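Local coordinates for protein mitochondrial enolase superfamily member 1 (Homo sapiens, PDB 4A35) that catalyses the magnesium-dependent dehydration of L-fuconate to 2-keto-3-deoxy-L-fuconate in L-fucose breakdown, at residues R179-T193 with Y374-Y388. Residues are numbered along the deposited sequence; the frame is centred on the assembly and turned at random.
Sequences REKQMLAQGYPAYTT and YISVSASLENRVCEY. With EDO (1,2-ethanediol), chain G.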
# COMPACT_ATOMS: atom_id res chain seq x y z
N ARG A 179 26.12 -6.14 -26.73
CA ARG A 179 24.75 -6.41 -26.25
C ARG A 179 23.71 -5.48 -26.92
O ARG A 179 22.63 -5.96 -27.30
CB ARG A 179 24.67 -6.36 -24.74
CG ARG A 179 25.41 -7.58 -24.16
CD ARG A 179 25.12 -7.76 -22.68
NE ARG A 179 25.58 -6.62 -21.85
CZ ARG A 179 26.85 -6.40 -21.49
NH1 ARG A 179 27.82 -7.24 -21.87
NH2 ARG A 179 27.16 -5.36 -20.74
N GLU A 180 24.03 -4.19 -27.11
CA GLU A 180 23.12 -3.31 -27.83
C GLU A 180 22.95 -3.81 -29.29
O GLU A 180 21.82 -3.89 -29.76
CB GLU A 180 23.55 -1.85 -27.77
CG GLU A 180 22.61 -0.95 -28.58
CD GLU A 180 22.91 0.52 -28.44
OE1 GLU A 180 23.47 0.90 -27.39
OE2 GLU A 180 22.58 1.29 -29.37
N LYS A 181 24.06 -4.23 -29.97
CA LYS A 181 23.95 -4.80 -31.32
C LYS A 181 23.04 -6.00 -31.34
O LYS A 181 22.19 -6.09 -32.23
CB LYS A 181 25.33 -5.20 -31.91
CG LYS A 181 25.90 -4.20 -32.89
CD LYS A 181 27.18 -3.57 -32.36
CE LYS A 181 27.97 -2.84 -33.42
NZ LYS A 181 29.16 -2.17 -32.83
N GLN A 182 23.16 -6.88 -30.33
CA GLN A 182 22.35 -8.12 -30.21
C GLN A 182 20.84 -7.79 -30.10
O GLN A 182 19.99 -8.39 -30.78
CB GLN A 182 22.82 -8.91 -28.98
CG GLN A 182 21.93 -10.09 -28.61
CD GLN A 182 21.84 -11.13 -29.72
OE1 GLN A 182 22.81 -11.41 -30.42
NE2 GLN A 182 20.67 -11.73 -29.86
N MET A 183 20.54 -6.79 -29.26
CA MET A 183 19.18 -6.30 -29.04
C MET A 183 18.59 -5.75 -30.35
O MET A 183 17.48 -6.12 -30.71
CB MET A 183 19.15 -5.24 -27.92
CG MET A 183 19.27 -5.87 -26.56
SD MET A 183 17.90 -7.01 -26.03
CE MET A 183 18.57 -8.63 -26.46
N LEU A 184 19.37 -4.93 -31.09
CA LEU A 184 18.87 -4.33 -32.32
C LEU A 184 18.67 -5.38 -33.40
O LEU A 184 17.77 -5.26 -34.21
CB LEU A 184 19.83 -3.22 -32.81
CG LEU A 184 19.93 -1.98 -31.88
CD1 LEU A 184 21.15 -1.10 -32.27
CD2 LEU A 184 18.57 -1.18 -31.83
N ALA A 185 19.49 -6.45 -33.38
CA ALA A 185 19.41 -7.46 -34.42
C ALA A 185 18.30 -8.49 -34.17
O ALA A 185 17.66 -8.89 -35.14
CB ALA A 185 20.75 -8.14 -34.58
N GLN A 186 18.05 -8.91 -32.90
CA GLN A 186 17.16 -10.01 -32.60
C GLN A 186 16.06 -9.72 -31.58
O GLN A 186 15.15 -10.53 -31.45
CB GLN A 186 18.00 -11.23 -32.09
CG GLN A 186 19.09 -11.68 -33.12
CD GLN A 186 18.57 -12.19 -34.46
OE1 GLN A 186 17.42 -12.61 -34.59
NE2 GLN A 186 19.41 -12.16 -35.48
N GLY A 187 16.18 -8.63 -30.82
CA GLY A 187 15.16 -8.26 -29.85
C GLY A 187 15.26 -9.00 -28.54
O GLY A 187 16.13 -9.86 -28.35
N TYR A 188 14.33 -8.68 -27.62
CA TYR A 188 14.28 -9.23 -26.27
C TYR A 188 13.26 -10.37 -26.24
O TYR A 188 12.11 -10.15 -26.60
CB TYR A 188 13.94 -8.15 -25.23
CG TYR A 188 14.35 -8.59 -23.84
CD1 TYR A 188 13.57 -9.51 -23.13
CD2 TYR A 188 15.57 -8.21 -23.29
CE1 TYR A 188 14.00 -10.02 -21.89
CE2 TYR A 188 16.00 -8.70 -22.05
CZ TYR A 188 15.20 -9.59 -21.35
OH TYR A 188 15.63 -10.08 -20.15
N PRO A 189 13.67 -11.58 -25.77
CA PRO A 189 12.77 -12.75 -25.85
C PRO A 189 11.49 -12.54 -25.03
O PRO A 189 11.54 -11.98 -23.93
CB PRO A 189 13.64 -13.88 -25.27
CG PRO A 189 14.65 -13.16 -24.33
CD PRO A 189 14.99 -11.97 -25.24
N ALA A 190 10.34 -12.92 -25.63
CA ALA A 190 9.03 -12.77 -24.96
C ALA A 190 8.27 -14.09 -24.81
O ALA A 190 8.61 -15.11 -25.40
CB ALA A 190 8.15 -11.79 -25.77
N TYR A 191 7.26 -14.06 -23.94
CA TYR A 191 6.30 -15.16 -23.82
C TYR A 191 4.95 -14.54 -24.03
O TYR A 191 4.79 -13.32 -23.80
CB TYR A 191 6.40 -15.87 -22.45
CG TYR A 191 5.93 -15.10 -21.24
CD1 TYR A 191 4.61 -15.19 -20.79
CD2 TYR A 191 6.84 -14.44 -20.40
CE1 TYR A 191 4.19 -14.55 -19.62
CE2 TYR A 191 6.45 -13.87 -19.18
CZ TYR A 191 5.11 -13.92 -18.81
OH TYR A 191 4.70 -13.34 -17.65
N THR A 192 3.97 -15.36 -24.45
CA THR A 192 2.63 -14.88 -24.66
C THR A 192 1.65 -15.29 -23.49
O THR A 192 1.66 -16.42 -23.01
CB THR A 192 2.05 -15.31 -26.02
OG1 THR A 192 0.79 -14.67 -26.14
CG2 THR A 192 1.93 -16.87 -26.19
N THR A 193 0.78 -14.36 -23.12
CA THR A 193 -0.28 -14.58 -22.12
C THR A 193 -1.64 -14.67 -22.88
O THR A 193 -2.69 -14.78 -22.26
CB THR A 193 -0.18 -13.50 -21.03
OG1 THR A 193 1.10 -13.70 -20.42
CG2 THR A 193 -1.27 -13.65 -19.88
N TYR A 374 19.41 -5.82 -19.88
CA TYR A 374 20.31 -6.68 -20.64
C TYR A 374 21.61 -5.99 -21.06
O TYR A 374 22.70 -6.55 -20.89
CB TYR A 374 19.63 -7.24 -21.92
CG TYR A 374 20.57 -8.10 -22.75
CD1 TYR A 374 21.01 -9.34 -22.28
CD2 TYR A 374 21.05 -7.66 -23.98
CE1 TYR A 374 21.89 -10.12 -23.02
CE2 TYR A 374 21.94 -8.44 -24.74
CZ TYR A 374 22.35 -9.66 -24.26
OH TYR A 374 23.23 -10.41 -25.00
N ILE A 375 21.49 -4.80 -21.67
CA ILE A 375 22.67 -4.10 -22.18
C ILE A 375 23.60 -3.62 -21.03
O ILE A 375 24.82 -3.75 -21.15
CB ILE A 375 22.26 -2.91 -23.08
CG1 ILE A 375 21.54 -3.42 -24.37
CG2 ILE A 375 23.49 -2.03 -23.42
CD1 ILE A 375 20.79 -2.28 -25.14
N SER A 376 23.03 -3.06 -19.95
CA SER A 376 23.85 -2.37 -18.95
C SER A 376 23.87 -2.95 -17.54
O SER A 376 24.67 -2.46 -16.72
CB SER A 376 23.39 -0.91 -18.85
OG SER A 376 23.56 -0.21 -20.08
N VAL A 377 22.97 -3.89 -17.19
CA VAL A 377 22.92 -4.32 -15.77
C VAL A 377 23.19 -5.81 -15.61
O VAL A 377 24.22 -6.16 -15.04
CB VAL A 377 21.59 -3.89 -15.05
CG1 VAL A 377 21.55 -4.36 -13.58
CG2 VAL A 377 21.39 -2.37 -15.12
N SER A 378 22.24 -6.70 -16.01
CA SER A 378 22.44 -8.15 -15.85
C SER A 378 23.40 -8.72 -16.91
O SER A 378 24.03 -9.73 -16.65
CB SER A 378 21.11 -8.89 -15.88
OG SER A 378 20.51 -8.67 -17.14
N ALA A 379 23.41 -8.14 -18.17
CA ALA A 379 24.24 -8.64 -19.27
C ALA A 379 23.95 -10.13 -19.57
O ALA A 379 24.88 -10.92 -19.84
CB ALA A 379 25.73 -8.43 -18.95
N SER A 380 22.67 -10.53 -19.43
CA SER A 380 22.27 -11.93 -19.68
C SER A 380 20.80 -12.04 -20.01
O SER A 380 19.98 -11.24 -19.51
CB SER A 380 22.53 -12.78 -18.42
OG SER A 380 22.31 -14.16 -18.70
N LEU A 381 20.47 -13.11 -20.76
CA LEU A 381 19.10 -13.52 -21.10
C LEU A 381 18.76 -14.83 -20.41
O LEU A 381 17.63 -15.32 -20.48
CB LEU A 381 18.89 -13.63 -22.61
CG LEU A 381 19.03 -12.31 -23.38
CD1 LEU A 381 18.84 -12.55 -24.89
CD2 LEU A 381 18.06 -11.22 -22.82
N GLU A 382 19.74 -15.42 -19.75
CA GLU A 382 19.53 -16.66 -19.03
C GLU A 382 18.44 -16.50 -17.97
O GLU A 382 18.52 -15.60 -17.12
CB GLU A 382 20.83 -17.16 -18.40
CG GLU A 382 20.67 -18.57 -17.90
CD GLU A 382 21.94 -19.19 -17.37
OE1 GLU A 382 23.05 -18.65 -17.63
OE2 GLU A 382 21.82 -20.23 -16.68
N ASN A 383 17.43 -17.40 -18.03
CA ASN A 383 16.28 -17.40 -17.11
C ASN A 383 15.46 -16.11 -17.19
O ASN A 383 14.62 -15.86 -16.30
CB ASN A 383 16.74 -17.62 -15.66
CG ASN A 383 17.39 -18.96 -15.47
OD1 ASN A 383 16.94 -19.94 -16.03
ND2 ASN A 383 18.50 -19.03 -14.74
N ARG A 384 15.64 -15.30 -18.27
CA ARG A 384 14.92 -14.02 -18.37
C ARG A 384 14.10 -13.98 -19.64
O ARG A 384 14.51 -14.49 -20.69
CB ARG A 384 15.88 -12.81 -18.32
CG ARG A 384 16.65 -12.74 -16.99
CD ARG A 384 17.92 -11.92 -17.15
NE ARG A 384 18.61 -11.69 -15.87
CZ ARG A 384 19.53 -12.47 -15.32
NH1 ARG A 384 19.90 -13.61 -15.92
NH2 ARG A 384 20.12 -12.11 -14.18
N VAL A 385 12.91 -13.38 -19.52
CA VAL A 385 11.94 -13.27 -20.61
C VAL A 385 10.97 -12.14 -20.26
O VAL A 385 10.67 -11.94 -19.09
CB VAL A 385 11.23 -14.64 -20.81
CG1 VAL A 385 10.35 -15.01 -19.60
CG2 VAL A 385 10.46 -14.72 -22.13
N CYS A 386 10.41 -11.49 -21.27
CA CYS A 386 9.47 -10.40 -21.01
C CYS A 386 8.06 -10.84 -21.35
O CYS A 386 7.84 -11.38 -22.43
CB CYS A 386 9.85 -9.17 -21.81
SG CYS A 386 8.94 -7.70 -21.30
N GLU A 387 7.09 -10.54 -20.49
CA GLU A 387 5.72 -10.91 -20.83
C GLU A 387 5.22 -10.10 -22.06
O GLU A 387 5.61 -8.94 -22.25
CB GLU A 387 4.80 -10.65 -19.64
CG GLU A 387 3.33 -11.04 -19.84
CD GLU A 387 2.53 -11.06 -18.55
OE1 GLU A 387 2.85 -10.27 -17.62
OE2 GLU A 387 1.57 -11.87 -18.46
N TYR A 388 4.33 -10.71 -22.83
CA TYR A 388 3.67 -10.00 -23.91
C TYR A 388 2.17 -10.37 -23.94
O TYR A 388 1.81 -11.53 -23.79
CB TYR A 388 4.33 -10.27 -25.28
CG TYR A 388 3.60 -9.61 -26.45
CD1 TYR A 388 3.78 -8.25 -26.73
CD2 TYR A 388 2.62 -10.30 -27.16
CE1 TYR A 388 3.09 -7.64 -27.78
CE2 TYR A 388 1.91 -9.69 -28.19
CZ TYR A 388 2.14 -8.36 -28.49
OH TYR A 388 1.43 -7.79 -29.52
C1 EDO G . 24.17 -13.78 -23.61
O1 EDO G . 24.19 -12.37 -23.52
C2 EDO G . 22.76 -14.34 -23.40
O2 EDO G . 22.55 -14.52 -22.01
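R179 runs over Y374 to the I375 carbonyl of helix 362-377. Its CB lies 3.4 Å from Y374 CE2, CG stays beside CE2 and the hydroxyl, and CD sits over the ring face, 3.9 Å from the centroid (CH-pi). A bend at chi3 (-62°) leads to the guanidinium, its plane nearly perpendicular to the ring: NE and NH2 both bond I375 O, NH2 at 2.9 Å, while A379 CB covers one face and NH1 bonds I174 O. With alanine in place of R179, I375 O would probably lose both side-chain donors and Y374 the aliphatic chain over its ring. M183 flanks this ring in an oblique Met-aromatic contact. Strands 188-192 and 386-388 pair in parallel as first and last strands of the enolase-superfamily (β/α)7β barrel, closing it; C386 N donates to P189 O (2.9 Å) and Y191 N to C386 O. Y188, of one magnesium site, takes L381 CD2 obliquely at 3.3 Å from its CE2. E387, probably a substrate ligand, lays its CA over the Y191 ring, 3.7 Å from the centroid. Its extended chain carries OE2 to T193 OG1, which donates to the anti lone pair at 2.7 Å; K221 NZ bonds E387 OE2 and Y191 OH.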